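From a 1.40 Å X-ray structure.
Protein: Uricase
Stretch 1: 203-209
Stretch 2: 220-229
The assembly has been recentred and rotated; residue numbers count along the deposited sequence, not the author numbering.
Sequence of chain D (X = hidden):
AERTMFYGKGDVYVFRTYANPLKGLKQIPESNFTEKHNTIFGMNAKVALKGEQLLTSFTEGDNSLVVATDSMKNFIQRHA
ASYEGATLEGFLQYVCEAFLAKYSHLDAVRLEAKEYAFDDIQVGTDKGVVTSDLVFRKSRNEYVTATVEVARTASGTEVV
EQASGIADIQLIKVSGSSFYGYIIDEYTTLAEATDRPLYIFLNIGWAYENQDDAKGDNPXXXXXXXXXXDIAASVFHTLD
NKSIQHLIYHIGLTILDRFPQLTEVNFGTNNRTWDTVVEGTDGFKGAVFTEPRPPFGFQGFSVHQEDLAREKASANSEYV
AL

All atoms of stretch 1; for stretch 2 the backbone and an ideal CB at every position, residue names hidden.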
# COMPACT_ATOMS: atom_id res chain seq x y z
N ASN D 203 13.06 11.57 8.15
CA ASN D 203 12.03 12.51 8.56
C ASN D 203 12.72 13.49 9.48
O ASN D 203 13.40 13.07 10.43
CB ASN D 203 10.90 11.82 9.34
CG ASN D 203 10.15 10.79 8.51
OD1 ASN D 203 10.14 10.83 7.29
ND2 ASN D 203 9.50 9.86 9.21
N ILE D 204 12.60 14.77 9.19
CA ILE D 204 13.26 15.79 9.99
C ILE D 204 12.22 16.74 10.55
O ILE D 204 11.31 17.15 9.84
CB ILE D 204 14.27 16.59 9.15
CG1 ILE D 204 15.19 15.63 8.38
CG2 ILE D 204 15.07 17.52 10.04
CD1 ILE D 204 16.12 16.33 7.40
N GLY D 205 12.35 17.07 11.82
CA GLY D 205 11.46 18.03 12.45
C GLY D 205 12.25 19.10 13.19
O GLY D 205 13.43 18.91 13.47
N TRP D 206 11.60 20.22 13.50
CA TRP D 206 12.25 21.30 14.24
C TRP D 206 11.25 22.02 15.13
O TRP D 206 10.04 21.91 14.93
CB TRP D 206 12.96 22.27 13.29
CG TRP D 206 12.11 22.72 12.14
CD1 TRP D 206 11.36 23.87 12.06
CD2 TRP D 206 11.92 22.03 10.90
NE1 TRP D 206 10.71 23.92 10.85
CE2 TRP D 206 11.03 22.81 10.12
CE3 TRP D 206 12.41 20.83 10.38
CZ2 TRP D 206 10.63 22.42 8.84
CZ3 TRP D 206 11.99 20.43 9.12
CH2 TRP D 206 11.12 21.23 8.36
N ALA D 207 11.78 22.75 16.11
CA ALA D 207 10.96 23.56 17.01
C ALA D 207 11.51 24.97 17.04
O ALA D 207 12.71 25.16 16.97
CB ALA D 207 10.96 22.98 18.43
N TYR D 208 10.61 25.94 17.16
CA TYR D 208 10.97 27.35 17.23
C TYR D 208 11.09 27.84 18.67
O TYR D 208 10.27 27.48 19.52
CB TYR D 208 9.89 28.19 16.56
CG TYR D 208 9.80 28.10 15.05
CD1 TYR D 208 9.09 27.07 14.42
CD2 TYR D 208 10.38 29.07 14.25
CE1 TYR D 208 8.99 27.02 13.03
CE2 TYR D 208 10.28 29.04 12.87
CZ TYR D 208 9.60 28.00 12.26
OH TYR D 208 9.49 27.96 10.89
N GLU D 209 12.09 28.68 18.92
CA GLU D 209 12.18 29.38 20.20
C GLU D 209 10.97 30.29 20.38
O GLU D 209 10.37 30.35 21.46
CB GLU D 209 13.47 30.20 20.29
CG GLU D 209 13.69 30.90 21.63
CD GLU D 209 14.94 31.77 21.63
OE1 GLU D 209 15.64 31.82 20.60
OE2 GLU D 209 15.21 32.41 22.67
N UNK D 220 11.23 36.19 6.97
CA UNK D 220 12.67 36.11 7.22
C UNK D 220 12.96 35.18 8.40
O UNK D 220 14.05 34.62 8.49
CB UNK D 220 13.25 37.50 7.49
N UNK D 221 11.97 35.02 9.28
CA UNK D 221 12.11 34.15 10.44
C UNK D 221 11.39 32.82 10.30
O UNK D 221 11.38 32.02 11.25
CB UNK D 221 11.59 34.87 11.69
N UNK D 222 10.78 32.58 9.14
CA UNK D 222 10.10 31.32 8.87
C UNK D 222 11.05 30.33 8.23
O UNK D 222 11.73 30.65 7.26
CB UNK D 222 8.88 31.54 7.97
N UNK D 223 11.09 29.12 8.78
CA UNK D 223 11.94 28.07 8.24
C UNK D 223 11.11 27.18 7.32
O UNK D 223 10.26 26.43 7.77
CB UNK D 223 12.58 27.25 9.36
N UNK D 224 11.37 27.27 6.02
CA UNK D 224 10.67 26.43 5.05
C UNK D 224 11.25 25.02 5.06
O UNK D 224 12.48 24.85 5.03
CB UNK D 224 10.76 27.03 3.65
N UNK D 225 10.38 24.02 5.12
CA UNK D 225 10.81 22.62 5.10
C UNK D 225 11.70 22.33 3.89
O UNK D 225 12.61 21.51 3.98
CB UNK D 225 9.59 21.69 5.09
N UNK D 226 11.44 23.00 2.78
CA UNK D 226 12.24 22.81 1.58
C UNK D 226 13.69 23.24 1.78
O UNK D 226 14.61 22.64 1.22
CB UNK D 226 11.62 23.59 0.41
N UNK D 227 13.89 24.27 2.59
CA UNK D 227 15.24 24.71 2.92
C UNK D 227 15.97 23.67 3.75
O UNK D 227 17.15 23.38 3.53
CB UNK D 227 15.20 26.04 3.67
N UNK D 228 15.24 23.08 4.68
CA UNK D 228 15.78 22.04 5.54
C UNK D 228 16.14 20.80 4.72
O UNK D 228 17.21 20.21 4.91
CB UNK D 228 14.78 21.68 6.64
N UNK D 229 15.26 20.43 3.79
CA UNK D 229 15.53 19.33 2.86
C UNK D 229 16.81 19.60 2.07
O UNK D 229 17.66 18.72 1.91
CB UNK D 229 14.35 19.13 1.91

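Stretch 1 is mostly a strand whose alternate side chains, Ile204, Trp206 and Tyr208, point toward stretch 2.

At position 220 the ideal CB meets nothing of stretch 1, so almost any residue would do; it is Ala220. Position 221 points sideways, also without a neighbour, and could be polar or small. Asn221 leads its amide away, and its contact is made by the backbone: its O lies 3.6 Å from CE2 of Tyr208, at the ring edge.

Position 222 has its CB directed away, 4.7 Å from Tyr208 OH. A small residue would leave stretch 1 alone, whereas a long or aromatic one could bend back. Tyr222, with chi1 at t, does so: its CD1 comes to 3.5 Å from Tyr208 OH.

Position 223 points toward the strand, its CB 3.5 Å from Tyr208 OH and 4.1 Å from Trp206 NE1. The backbone N donates to Tyr208 OH (2.9 Å, 161°), a bond that any residue with a backbone N-H, so not proline, could make. Between two aromatic residues, a compact apolar group such as Val, Ile or Ala is reasonable. In Val223, CG1 lies over a face of the Trp206 ring, 4.4 Å from its CE2, while CG2 is 4.1 Å from Tyr208 CE2. A water completes the polar network: it accepts from Trp206 NE1 (2.9 Å), donates to Val223 O (2.7 Å) and hydrogen-bonds Tyr208 OH (2.6 Å).

Position 224 points away from stretch 1 and precedes a helix. Ser, Thr, Asp or Asn often cap there, but Ala224 has no side-chain acceptor to offer; separately, its backbone N donates to OE1 of the side chain at 227 (3.2 Å).

At 225 the CB points sideways, yet sits only 3.6 Å from Trp206 CH2. So close to the indole, a small residue is the simplest choice, and it is Ala225.

Positions 226 and 227 make no contact with stretch 1, which leaves polar helix formers free to serve other partners. They are Glu226 and Gln227, both hydrogen-bonded elsewhere in the structure.

Position 228 again points toward the strand, with its CB 3.9 Å from Trp206 CZ3 and 5.4 Å from Ile204 CG2. The surroundings are apolar, so Val, Ile or Leu are candidates. Val228 uses both branches: CG2 stands over the six-membered ring of Trp206, 3.9 Å from its centroid in a CH-pi contact, and CG1 reaches Trp206 CZ3 (3.7 Å) and Ile204 CG2 (3.9 Å).

Position 229 turns sideways into space free of stretch 1, suiting a long polar chain; Arg229 leads its end away.

Stretch 2 220-229: ANYVAAEQVR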
# COMPACT_ATOMS: atom_id res chain seq x y z
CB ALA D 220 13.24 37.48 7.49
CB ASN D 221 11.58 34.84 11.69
CG ASN D 221 12.32 36.11 12.00
OD1 ASN D 221 13.50 36.25 11.67
ND2 ASN D 221 11.64 37.06 12.62
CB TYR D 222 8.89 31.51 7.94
CG TYR D 222 8.16 30.20 7.71
CD1 TYR D 222 7.36 29.65 8.71
CD2 TYR D 222 8.31 29.48 6.52
CE1 TYR D 222 6.71 28.46 8.54
CE2 TYR D 222 7.66 28.26 6.34
CZ TYR D 222 6.86 27.75 7.36
OH TYR D 222 6.20 26.56 7.19
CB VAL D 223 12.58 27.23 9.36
CG1 VAL D 223 13.51 26.18 8.77
CG2 VAL D 223 13.34 28.14 10.32
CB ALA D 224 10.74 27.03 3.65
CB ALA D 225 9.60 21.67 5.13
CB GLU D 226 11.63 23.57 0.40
CG GLU D 226 10.34 22.95 -0.12
CD GLU D 226 9.08 23.42 0.60
OE1 GLU D 226 7.99 23.08 0.11
OE2 GLU D 226 9.17 24.11 1.64
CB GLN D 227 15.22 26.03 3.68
CG GLN D 227 14.67 27.18 2.89
CD GLN D 227 14.65 28.46 3.69
OE1 GLN D 227 13.85 28.63 4.61
NE2 GLN D 227 15.55 29.38 3.35
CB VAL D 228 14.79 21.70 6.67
CG1 VAL D 228 15.25 20.48 7.44
CG2 VAL D 228 14.64 22.89 7.63
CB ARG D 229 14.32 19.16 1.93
CG ARG D 229 14.39 18.00 0.94
CD ARG D 229 14.98 18.43 -0.40
NE ARG D 229 14.43 19.69 -0.88
CZ ARG D 229 13.24 19.82 -1.46
NH1 ARG D 229 12.47 18.76 -1.64
NH2 ARG D 229 12.82 21.01 -1.86
O HOH W 1 8.68 25.71 9.80
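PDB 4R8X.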